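Isomerase/lactonizing enzyme (Agrobacterium fabrum str. C58, PDB 2NQL) is of unknown function but belongs to the mandelate racemase/muconate lactonizing enzyme family of the enolase superfamily and holds a sodium ion. Local coordinates at residues A95-V101 / L130-A134; G139-R143 / L367-L373; A155-G159 / F180-K184; A209-A213 / D235-A239. All blocks are in the same frame, centred on the assembly; numbering follows the deposited sequence. Where two conformers were deposited one is given.

Contact 1 (A95-V101 / L130-A134); sequences ASDPSAV and LWDIA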
loop_
_atom_site.group_PDB
_atom_site.type_symbol
_atom_site.label_atom_id
_atom_site.label_comp_id
_atom_site.label_asym_id
_atom_site.label_seq_id
_atom_site.Cartn_x
_atom_site.Cartn_y
_atom_site.Cartn_z
ATOM N N ALA A 95 7.725 -5.736 -25.101
ATOM C CA ALA A 95 6.436 -5.073 -25.007
ATOM C C ALA A 95 5.333 -5.766 -25.810
ATOM O O ALA A 95 4.292 -5.171 -26.076
ATOM C CB ALA A 95 6.583 -3.579 -25.412
ATOM N N SER A 96 5.544 -7.034 -26.177
ATOM C CA SER A 96 4.507 -7.823 -26.869
ATOM C C SER A 96 3.228 -8.033 -26.061
ATOM O O SER A 96 2.134 -8.185 -26.623
ATOM C CB SER A 96 5.058 -9.167 -27.368
ATOM O OG SER A 96 5.400 -10.030 -26.288
ATOM N N ASP A 97 3.365 -8.045 -24.739
ATOM C CA ASP A 97 2.234 -8.219 -23.846
ATOM C C ASP A 97 2.526 -7.399 -22.570
ATOM O O ASP A 97 2.936 -7.968 -21.566
ATOM C CB ASP A 97 2.094 -9.718 -23.525
ATOM C CG ASP A 97 0.800 -10.071 -22.816
ATOM O OD1 ASP A 97 0.086 -9.190 -22.273
ATOM O OD2 ASP A 97 0.506 -11.288 -22.768
ATOM N N PRO A 98 2.335 -6.058 -22.619
ATOM C CA PRO A 98 2.671 -5.263 -21.410
ATOM C C PRO A 98 1.944 -5.712 -20.133
ATOM O O PRO A 98 2.539 -5.661 -19.027
ATOM C CB PRO A 98 2.287 -3.821 -21.794
ATOM C CG PRO A 98 2.301 -3.817 -23.350
ATOM C CD PRO A 98 1.827 -5.208 -23.726
ATOM N N SER A 99 0.700 -6.175 -20.275
ATOM C CA SER A 99 -0.085 -6.550 -19.096
ATOM C C SER A 99 0.468 -7.798 -18.405
ATOM O O SER A 99 0.404 -7.916 -17.179
ATOM C CB SER A 99 -1.556 -6.695 -19.418
ATOM O OG SER A 99 -2.093 -5.422 -19.760
ATOM N N ALA A 100 1.051 -8.693 -19.200
ATOM C CA ALA A 100 1.774 -9.846 -18.660
ATOM C C ALA A 100 2.978 -9.416 -17.805
ATOM O O ALA A 100 3.213 -9.982 -16.731
ATOM C CB ALA A 100 2.223 -10.789 -19.799
ATOM N N VAL A 101 3.727 -8.413 -18.264
ATOM C CA VAL A 101 4.853 -7.891 -17.484
ATOM C C VAL A 101 4.364 -7.257 -16.170
ATOM O O VAL A 101 4.913 -7.569 -15.094
ATOM C CB VAL A 101 5.749 -6.918 -18.282
ATOM C CG1 VAL A 101 6.871 -6.305 -17.386
ATOM C CG2 VAL A 101 6.385 -7.624 -19.500
ATOM N N LEU A 130 5.966 0.880 -20.978
ATOM C CA LEU A 130 5.900 -0.334 -21.792
ATOM C C LEU A 130 4.768 -0.295 -22.835
ATOM O O LEU A 130 4.988 -0.703 -23.985
ATOM C CB LEU A 130 5.768 -1.594 -20.903
ATOM C CG LEU A 130 6.259 -2.905 -21.530
ATOM C CD1 LEU A 130 7.744 -2.892 -21.893
ATOM C CD2 LEU A 130 5.984 -4.039 -20.570
ATOM N N TRP A 131 3.585 0.196 -22.461
ATOM C CA TRP A 131 2.520 0.400 -23.467
ATOM C C TRP A 131 2.885 1.441 -24.534
ATOM O O TRP A 131 2.495 1.288 -25.708
ATOM C CB TRP A 131 1.187 0.786 -22.831
ATOM C CG TRP A 131 0.389 -0.356 -22.273
ATOM C CD1 TRP A 131 0.237 -0.705 -20.935
ATOM C CD2 TRP A 131 -0.362 -1.313 -23.022
ATOM N NE1 TRP A 131 -0.603 -1.806 -20.827
ATOM C CE2 TRP A 131 -0.966 -2.208 -22.089
ATOM C CE3 TRP A 131 -0.597 -1.504 -24.400
ATOM C CZ2 TRP A 131 -1.784 -3.278 -22.497
ATOM C CZ3 TRP A 131 -1.418 -2.569 -24.797
ATOM C CH2 TRP A 131 -1.981 -3.446 -23.849
ATOM N N ASP A 132 3.624 2.477 -24.131
ATOM C CA ASP A 132 4.144 3.499 -25.084
ATOM C C ASP A 132 5.038 2.804 -26.119
ATOM O O ASP A 132 4.882 2.990 -27.326
ATOM C CB ASP A 132 4.922 4.573 -24.317
ATOM C CG ASP A 132 5.340 5.766 -25.181
ATOM O OD1 ASP A 132 4.843 5.914 -26.325
ATOM O OD2 ASP A 132 6.179 6.571 -24.703
ATOM N N ILE A 133 5.968 1.989 -25.641
ATOM C CA ILE A 133 6.844 1.193 -26.520
ATOM C C ILE A 133 6.037 0.243 -27.424
ATOM O O ILE A 133 6.283 0.196 -28.644
ATOM C CB ILE A 133 7.942 0.446 -25.699
ATOM C CG1 ILE A 133 8.958 1.456 -25.144
ATOM C CG2 ILE A 133 8.690 -0.567 -26.578
ATOM C CD1 ILE A 133 9.853 0.894 -24.023
ATOM N N ALA A 134 5.079 -0.478 -26.843
ATOM C CA ALA A 134 4.246 -1.435 -27.582
ATOM C C ALA A 134 3.577 -0.722 -28.762
ATOM O O ALA A 134 3.574 -1.220 -29.893
ATOM C CB ALA A 134 3.178 -2.061 -26.657
#
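S99 OG and W131 NE1 both hydrogen-bond to one hydroxyl, T296 OG1 of helix 295-308, so the two helix faces that meet here share a polar partner. The contact is helix packing in the N-terminal domain of the enolase superfamily: the start of helix 98-109 lies against the C-terminal half of helix 117-138. P98 lies over one face of the W131 indole. Its CB stands 3.6 Å from the centroid of the W131 five-membered ring and 9° off the ring normal, a CH-pi contact, and the two side chains cross at about a right angle. W131 CG stands anti to its carbonyl carbon (chi1 -81°), the rotamer in which the indole turns its face to P98. S99 OG meets the indole at its edge, 3.5 Å from W131 CZ2. L130 CD2 touches two neighbours, 3.6 Å from P98 CA and 3.7 Å from V101 CB. D97 occupies the N-cap position: A100 N donates to D97 OD1 at 3.3 Å, arriving from above the carboxylate plane. Just before this cap, A95 CB lies 3.8 Å from L130 CD1 and 3.9 Å from I133 CG2, while A95 O comes within 3.4 Å of A134 CB.

Contact 2 (G139-R143 / L367-L373); sequences GKSIR and LPSGPGL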
loop_
_atom_site.group_PDB
_atom_site.type_symbol
_atom_site.label_atom_id
_atom_site.label_comp_id
_atom_site.label_asym_id
_atom_site.label_seq_id
_atom_site.Cartn_x
_atom_site.Cartn_y
_atom_site.Cartn_z
ATOM N N GLY A 139 3.278 0.757 -34.534
ATOM C CA GLY A 139 2.819 1.930 -35.308
ATOM C C GLY A 139 1.366 2.306 -35.051
ATOM O O GLY A 139 0.659 2.753 -35.966
ATOM N N LYS A 140 0.922 2.123 -33.806
ATOM C CA LYS A 140 -0.466 2.337 -33.382
ATOM C C LYS A 140 -0.468 3.174 -32.108
ATOM O O LYS A 140 0.395 2.979 -31.252
ATOM C CB LYS A 140 -1.167 1.007 -33.051
ATOM C CG LYS A 140 -1.267 -0.012 -34.206
ATOM C CD LYS A 140 -2.186 0.490 -35.300
ATOM C CE LYS A 140 -2.435 -0.597 -36.342
ATOM N NZ LYS A 140 -3.247 -0.066 -37.472
ATOM N N SER A 141 -1.447 4.071 -31.970
ATOM C CA SER A 141 -1.692 4.743 -30.682
ATOM C C SER A 141 -2.024 3.660 -29.660
ATOM O O SER A 141 -2.488 2.557 -30.018
ATOM C CB SER A 141 -2.863 5.730 -30.800
ATOM O OG SER A 141 -4.053 5.008 -31.066
ATOM N N ILE A 142 -1.770 3.943 -28.380
ATOM C CA ILE A 142 -2.197 2.996 -27.334
ATOM C C ILE A 142 -3.696 2.661 -27.460
ATOM O O ILE A 142 -4.088 1.496 -27.386
ATOM C CB ILE A 142 -1.840 3.518 -25.921
ATOM C CG1 ILE A 142 -0.322 3.394 -25.703
ATOM C CG2 ILE A 142 -2.691 2.804 -24.828
ATOM C CD1 ILE A 142 0.163 4.158 -24.480
ATOM N N ARG A 143 -4.534 3.659 -27.713
ATOM C CA ARG A 143 -5.951 3.375 -27.801
ATOM C C ARG A 143 -6.296 2.408 -28.930
ATOM O O ARG A 143 -7.174 1.552 -28.758
ATOM C CB ARG A 143 -6.811 4.641 -27.821
ATOM C CG ARG A 143 -6.691 5.539 -29.073
ATOM C CD ARG A 143 -7.370 6.874 -28.758
ATOM N NE ARG A 143 -7.237 7.907 -29.791
ATOM C CZ ARG A 143 -6.147 8.629 -30.017
ATOM N NH1 ARG A 143 -5.024 8.419 -29.324
ATOM N NH2 ARG A 143 -6.166 9.554 -30.969
ATOM N N LEU A 367 -7.361 14.095 -28.036
ATOM C CA LEU A 367 -6.275 13.140 -27.787
ATOM C C LEU A 367 -5.128 13.344 -28.766
ATOM O O LEU A 367 -5.365 13.780 -29.894
ATOM C CB LEU A 367 -6.810 11.706 -27.898
ATOM C CG LEU A 367 -7.374 11.220 -26.552
ATOM C CD1 LEU A 367 -8.693 11.864 -26.114
ATOM C CD2 LEU A 367 -7.474 9.750 -26.534
ATOM N N PRO A 368 -3.888 12.978 -28.368
ATOM C CA PRO A 368 -2.766 13.114 -29.282
ATOM C C PRO A 368 -2.867 12.081 -30.404
ATOM O O PRO A 368 -3.643 11.116 -30.282
ATOM C CB PRO A 368 -1.548 12.845 -28.383
ATOM C CG PRO A 368 -2.065 11.972 -27.332
ATOM C CD PRO A 368 -3.471 12.391 -27.076
ATOM N N SER A 369 -2.116 12.291 -31.482
ATOM C CA SER A 369 -2.328 11.538 -32.733
ATOM C C SER A 369 -1.328 10.398 -32.951
ATOM O O SER A 369 -1.622 9.432 -33.671
ATOM C CB SER A 369 -2.285 12.478 -33.926
ATOM O OG SER A 369 -3.229 13.529 -33.781
ATOM N N GLY A 370 -0.154 10.512 -32.335
ATOM C CA GLY A 370 0.982 9.650 -32.680
ATOM C C GLY A 370 0.846 8.206 -32.171
ATOM O O GLY A 370 -0.070 7.884 -31.401
ATOM N N PRO A 371 1.750 7.318 -32.606
ATOM C CA PRO A 371 1.762 5.971 -32.011
ATOM C C PRO A 371 2.246 5.980 -30.570
ATOM O O PRO A 371 2.896 6.930 -30.157
ATOM C CB PRO A 371 2.769 5.218 -32.868
ATOM C CG PRO A 371 3.649 6.264 -33.423
ATOM C CD PRO A 371 2.769 7.457 -33.657
ATOM N N GLY A 372 1.946 4.911 -29.833
ATOM C CA GLY A 372 2.229 4.843 -28.397
ATOM C C GLY A 372 1.389 5.851 -27.630
ATOM O O GLY A 372 0.185 6.037 -27.872
ATOM N N LEU A 373 2.053 6.504 -26.692
ATOM C CA LEU A 373 1.423 7.475 -25.827
ATOM C C LEU A 373 0.978 8.720 -26.617
ATOM O O LEU A 373 -0.063 9.324 -26.306
ATOM C CB LEU A 373 2.442 7.830 -24.747
ATOM C CG LEU A 373 2.007 8.533 -23.484
ATOM C CD1 LEU A 373 1.046 7.664 -22.711
ATOM C CD2 LEU A 373 3.277 8.845 -22.686
HETATM O O HOH W 1 -1.800 8.907 -29.754
#
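S141 and G372 form a single backbone bridge: G372 N donates to K140 O at 2.9 Å (166°), and I142 N donates to G372 O, also at 2.9 Å. G372 has positive phi, and G139 ends the preceding helix in a Schellman motif. S141 is the N-cap of helix 142-145, its OG accepting from D144 N. Across the contact R143 grips one carbonyl oxygen with two nitrogens. NH1 and NH2 approach P368 O end-on, at 3.2 Å and 3.0 Å from that oxygen, which lies near the guanidinium plane. L367 covers one face of the same group, with CB 3.7 Å above the plane and over its centre. R143 NH2 also forms a salt bridge with D151, and NH1 bonds Q329, so the in-plane bonds to P368 O and these further bonds restrict the rotation of the guanidinium. A water links R143 NH1 to G370 O. I142 sends CD1 to L373 CD1, 4.0 Å away, where helices 117-138 and 322-331 continue the apolar packing. The whole is a domain junction: the linker out of the N-terminal domain is bonded to the loop after strand 364-366 in the C-terminal, enolase-like region, consistent with the two-domain architecture of the enolase superfamily.

Contact 3 (A155-G159 / F180-K184); sequences AYVSG and FNAFK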
loop_
_atom_site.group_PDB
_atom_site.type_symbol
_atom_site.label_atom_id
_atom_site.label_comp_id
_atom_site.label_asym_id
_atom_site.label_seq_id
_atom_site.Cartn_x
_atom_site.Cartn_y
_atom_site.Cartn_z
ATOM N N ALA A 155 -14.767 17.140 -20.817
ATOM C CA ALA A 155 -13.883 17.503 -19.722
ATOM C C ALA A 155 -14.642 18.414 -18.764
ATOM O O ALA A 155 -15.390 19.293 -19.208
ATOM C CB ALA A 155 -12.652 18.201 -20.276
ATOM N N TYR A 156 -14.496 18.186 -17.459
ATOM C CA TYR A 156 -15.075 19.091 -16.468
ATOM C C TYR A 156 -14.020 19.894 -15.755
ATOM O O TYR A 156 -12.912 19.401 -15.495
ATOM C CB TYR A 156 -16.002 18.373 -15.482
ATOM C CG TYR A 156 -15.354 17.540 -14.396
ATOM C CD1 TYR A 156 -14.957 18.125 -13.175
ATOM C CD2 TYR A 156 -15.141 16.170 -14.571
ATOM C CE1 TYR A 156 -14.385 17.366 -12.173
ATOM C CE2 TYR A 156 -14.570 15.387 -13.544
ATOM C CZ TYR A 156 -14.193 15.993 -12.365
ATOM O OH TYR A 156 -13.623 15.257 -11.355
ATOM N N VAL A 157 -14.378 21.131 -15.426
ATOM C CA VAL A 157 -13.477 22.060 -14.759
ATOM C C VAL A 157 -13.313 21.715 -13.287
ATOM O O VAL A 157 -14.282 21.552 -12.531
ATOM C CB VAL A 157 -13.956 23.538 -14.905
ATOM C CG1 VAL A 157 -12.991 24.492 -14.226
ATOM C CG2 VAL A 157 -14.060 23.896 -16.359
ATOM N N SER A 158 -12.057 21.619 -12.880
ATOM C CA SER A 158 -11.755 21.357 -11.506
ATOM C C SER A 158 -10.755 22.423 -11.077
ATOM O O SER A 158 -9.836 22.785 -11.831
ATOM C CB SER A 158 -11.128 19.968 -11.416
ATOM O OG SER A 158 -11.035 19.535 -10.084
ATOM N N GLY A 159 -10.941 22.942 -9.875
ATOM C CA GLY A 159 -9.979 23.894 -9.320
ATOM C C GLY A 159 -10.566 25.271 -9.522
ATOM O O GLY A 159 -10.680 25.746 -10.658
ATOM N N PHE A 180 -17.296 25.114 -21.238
ATOM C CA PHE A 180 -17.395 24.049 -20.255
ATOM C C PHE A 180 -18.773 24.101 -19.618
ATOM O O PHE A 180 -19.314 25.181 -19.385
ATOM C CB PHE A 180 -16.251 24.164 -19.227
ATOM C CG PHE A 180 -14.889 23.880 -19.823
ATOM C CD1 PHE A 180 -14.271 22.626 -19.639
ATOM C CD2 PHE A 180 -14.226 24.845 -20.574
ATOM C CE1 PHE A 180 -13.021 22.362 -20.197
ATOM C CE2 PHE A 180 -12.980 24.594 -21.156
ATOM C CZ PHE A 180 -12.376 23.348 -20.974
ATOM N N ASN A 181 -19.350 22.932 -19.387
ATOM C CA ASN A 181 -20.691 22.808 -18.841
ATOM C C ASN A 181 -20.723 22.027 -17.532
ATOM O O ASN A 181 -21.779 21.868 -16.911
ATOM C CB ASN A 181 -21.607 22.137 -19.871
ATOM C CG ASN A 181 -21.796 22.976 -21.121
ATOM O OD1 ASN A 181 -21.546 22.513 -22.237
ATOM N ND2 ASN A 181 -22.241 24.216 -20.944
ATOM N N ALA A 182 -19.559 21.529 -17.124
ATOM C CA ALA A 182 -19.455 20.684 -15.952
ATOM C C ALA A 182 -18.287 21.138 -15.070
ATOM O O ALA A 182 -17.233 21.552 -15.575
ATOM C CB ALA A 182 -19.346 19.214 -16.370
ATOM N N PHE A 183 -18.527 21.137 -13.757
ATOM C CA PHE A 183 -17.695 21.834 -12.770
ATOM C C PHE A 183 -17.663 21.022 -11.489
ATOM O O PHE A 183 -18.626 20.309 -11.163
ATOM C CB PHE A 183 -18.277 23.227 -12.428
ATOM C CG PHE A 183 -18.454 24.114 -13.623
ATOM C CD1 PHE A 183 -17.420 24.964 -14.031
ATOM C CD2 PHE A 183 -19.638 24.061 -14.374
ATOM C CE1 PHE A 183 -17.568 25.780 -15.163
ATOM C CE2 PHE A 183 -19.789 24.855 -15.522
ATOM C CZ PHE A 183 -18.766 25.718 -15.909
ATOM N N LYS A 184 -16.568 21.150 -10.744
ATOM C CA LYS A 184 -16.495 20.536 -9.422
ATOM C C LYS A 184 -15.822 21.501 -8.469
ATOM O O LYS A 184 -14.843 22.167 -8.841
ATOM C CB LYS A 184 -15.753 19.178 -9.489
ATOM C CG LYS A 184 -15.678 18.445 -8.144
ATOM C CD LYS A 184 -15.006 17.066 -8.273
ATOM C CE LYS A 184 -13.491 17.171 -8.319
ATOM N NZ LYS A 184 -12.925 15.835 -8.590
HETATM O O HOH W 2 -17.760 20.577 -19.514
HETATM O O HOH W 3 -12.574 22.766 -7.948
#
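Y156 and K184 cross at an oblique angle on neighbouring parallel strands of the barrel, in the beta-alpha-beta unit formed by strand 152-158, helix 165-177 and strand 182-186. K184 CB packs 3.5 Å from Y156 CE1. Further out the lysine chain bends at chi3 (80°), which brings CE to the ring edge, in its plane, and lets NZ donate to Y156 OH at 2.9 Å. The same NZ makes a salt bridge with E240, a ligand of the sodium ion, so Y156 and E240 together fix the lysine tip beside the metal site. W237 meets the Y156 ring edge-to-face. S158, with its OG bonded to E341, lies on the same face of the sheet as K184.

Two backbone bonds join the strands in parallel register. V157 N donates to A182 O at 2.9 Å (159°), and K184 N donates to V157 O at 2.9 Å. The strand axes diverge by 34°, consistent with the twist of a barrel sheet. V157 and F183 share the other face. There V157 CB lies 3.8 Å from F183 CD1, whereas V157 CG2, on the branch beside its backbone N, meets F180 CD1 at 3.5 Å; the V157 and F180 side chains cross at about a right angle. W175 and F342 pack against the F180 ring too. At the F180 edge, near the ring plane, A155 O approaches to 3.5 Å from CD1.

Contact 4 (A209-A213 / D235-A239); sequences AKIAA and DPWFA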
loop_
_atom_site.group_PDB
_atom_site.type_symbol
_atom_site.label_atom_id
_atom_site.label_comp_id
_atom_site.label_asym_id
_atom_site.label_seq_id
_atom_site.Cartn_x
_atom_site.Cartn_y
_atom_site.Cartn_z
ATOM N N ALA A 209 -26.026 23.637 -15.836
ATOM C CA ALA A 209 -24.616 23.285 -15.494
ATOM C C ALA A 209 -24.577 22.059 -14.604
ATOM O O ALA A 209 -25.456 21.883 -13.759
ATOM C CB ALA A 209 -23.950 24.435 -14.782
ATOM N N LYS A 210 -23.544 21.224 -14.768
ATOM C CA LYS A 210 -23.294 20.115 -13.819
ATOM C C LYS A 210 -22.316 20.609 -12.763
ATOM O O LYS A 210 -21.273 21.174 -13.099
ATOM C CB LYS A 210 -22.696 18.894 -14.537
ATOM C CG LYS A 210 -23.615 18.211 -15.532
ATOM C CD LYS A 210 -23.262 16.749 -15.685
ATOM C CE LYS A 210 -23.200 16.331 -17.122
ATOM N NZ LYS A 210 -24.554 16.158 -17.692
ATOM N N ILE A 211 -22.689 20.463 -11.493
ATOM C CA ILE A 211 -21.891 20.995 -10.375
ATOM C C ILE A 211 -21.738 19.890 -9.331
ATOM O O ILE A 211 -22.660 19.587 -8.578
ATOM C CB ILE A 211 -22.511 22.265 -9.732
ATOM C CG1 ILE A 211 -22.869 23.313 -10.806
ATOM C CG2 ILE A 211 -21.520 22.906 -8.714
ATOM C CD1 ILE A 211 -23.683 24.521 -10.268
ATOM N N ALA A 212 -20.543 19.311 -9.278
ATOM C CA ALA A 212 -20.222 18.282 -8.294
ATOM C C ALA A 212 -19.505 18.827 -7.065
ATOM O O ALA A 212 -18.842 19.882 -7.113
ATOM C CB ALA A 212 -19.367 17.191 -8.967
ATOM N N ALA A 213 -19.609 18.073 -5.972
ATOM C CA ALA A 213 -18.953 18.419 -4.722
ATOM C C ALA A 213 -17.930 17.369 -4.339
ATOM O O ALA A 213 -18.274 16.203 -4.145
ATOM C CB ALA A 213 -19.968 18.566 -3.601
ATOM N N ASP A 235 -29.143 20.624 -6.652
ATOM C CA ASP A 235 -28.912 19.628 -7.703
ATOM C C ASP A 235 -27.409 19.271 -7.911
ATOM O O ASP A 235 -26.842 19.563 -8.970
ATOM C CB ASP A 235 -29.565 20.079 -9.022
ATOM C CG ASP A 235 -29.591 18.978 -10.079
ATOM O OD1 ASP A 235 -29.850 17.810 -9.720
ATOM O OD2 ASP A 235 -29.344 19.291 -11.271
ATOM N N PRO A 236 -26.764 18.663 -6.897
ATOM C CA PRO A 236 -25.394 18.188 -7.129
ATOM C C PRO A 236 -25.304 17.051 -8.141
ATOM O O PRO A 236 -26.089 16.088 -8.105
ATOM C CB PRO A 236 -24.931 17.735 -5.734
ATOM C CG PRO A 236 -26.174 17.399 -5.006
ATOM C CD PRO A 236 -27.212 18.367 -5.523
ATOM N N TRP A 237 -24.341 17.187 -9.049
ATOM C CA TRP A 237 -24.044 16.178 -10.056
ATOM C C TRP A 237 -23.607 14.873 -9.394
ATOM O O TRP A 237 -24.183 13.816 -9.664
ATOM C CB TRP A 237 -22.949 16.753 -10.971
ATOM C CG TRP A 237 -22.334 15.880 -12.018
ATOM C CD1 TRP A 237 -22.831 14.735 -12.570
ATOM C CD2 TRP A 237 -21.095 16.139 -12.669
ATOM N NE1 TRP A 237 -21.957 14.250 -13.523
ATOM C CE2 TRP A 237 -20.885 15.099 -13.603
ATOM C CE3 TRP A 237 -20.125 17.155 -12.542
ATOM C CZ2 TRP A 237 -19.739 15.027 -14.392
ATOM C CZ3 TRP A 237 -18.986 17.096 -13.340
ATOM C CH2 TRP A 237 -18.813 16.042 -14.269
ATOM N N PHE A 238 -22.589 14.953 -8.542
ATOM C CA PHE A 238 -22.225 13.849 -7.667
ATOM C C PHE A 238 -21.591 14.368 -6.381
ATOM O O PHE A 238 -21.141 15.529 -6.320
ATOM C CB PHE A 238 -21.344 12.812 -8.383
ATOM C CG PHE A 238 -20.047 13.367 -8.956
ATOM C CD1 PHE A 238 -18.926 13.559 -8.141
ATOM C CD2 PHE A 238 -19.937 13.653 -10.314
ATOM C CE1 PHE A 238 -17.708 14.041 -8.667
ATOM C CE2 PHE A 238 -18.732 14.137 -10.859
ATOM C CZ PHE A 238 -17.614 14.346 -10.022
ATOM N N ALA A 239 -21.562 13.510 -5.362
ATOM C CA ALA A 239 -20.831 13.776 -4.126
ATOM C C ALA A 239 -19.643 12.826 -4.120
ATOM O O ALA A 239 -19.817 11.615 -4.155
ATOM C CB ALA A 239 -21.729 13.545 -2.897
HETATM O O HOH W 4 -25.317 19.370 -11.188
#
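The end-to-end directions of 210-213 and 235-239 differ by 44°, and two backbone bonds tie the segments together. W237 N donates to I211 O at 3.0 Å, and A213 N donates to F238 O at 3.0 Å. The second bond belongs to the parallel bridge of A213 with A239, where the incoming chain becomes strand 239-240. A water extends the link backwards, accepting from I211 N and donating to D235 O.

Among the side chains, W237 is covered on both faces, by the edge of the F238 ring on one and by K210 on the other. F238 CE2 stands 3.4 Å above the first indole face, over its centre, and K210 packs on the opposite face, its CD 3.5 Å from the five-membered-ring centroid. The K210 contact is therefore CH-pi through the aliphatic chain, for NZ is 5.6 Å from the same centroid and can add at most a weak attraction. In turn the F238 ring receives A212 CB over its own face, 3.4 Å from its centroid and 8° off the normal, while W237 NE1 lies at its edge, in plane. F238 has its CG between backbone N and carbonyl carbon (chi1 58°), which folds the ring back over A212. A212 CB also touches W237 CE3 at 3.7 Å, filling the angle between the two rings.

Strand 182-186 flanks strand 210-214 on its other edge through backbone bonds of K210 and A212, helix 194-205 covers I211 and P236, and strand 262-264 carries the sheet onwards past F238 and A239.

Overall arrangement
Contacts 1 and 2 lie on the same side of the chain's centre, their own centres about 14 Å apart, and touch where D132 OD1 bonds L373 N; helix 117-138 leads directly into helix 142-145. Contacts 3 and 4 adjoin in the barrel, centres about 10 Å apart, because strands 182-186 and 210-214 are neighbours in one sheet: F183 N meets K210 O and N181 O meets K210 N. The centres of contacts 1 and 3 are about 33 Å apart, on opposite sides of the chain's centre. Along the chain contact 1 closes first; contact 2 then encloses contacts 3 and 4, which follow in series within its loop. The closing contact thus ties the barrel's end to the N-terminal domain.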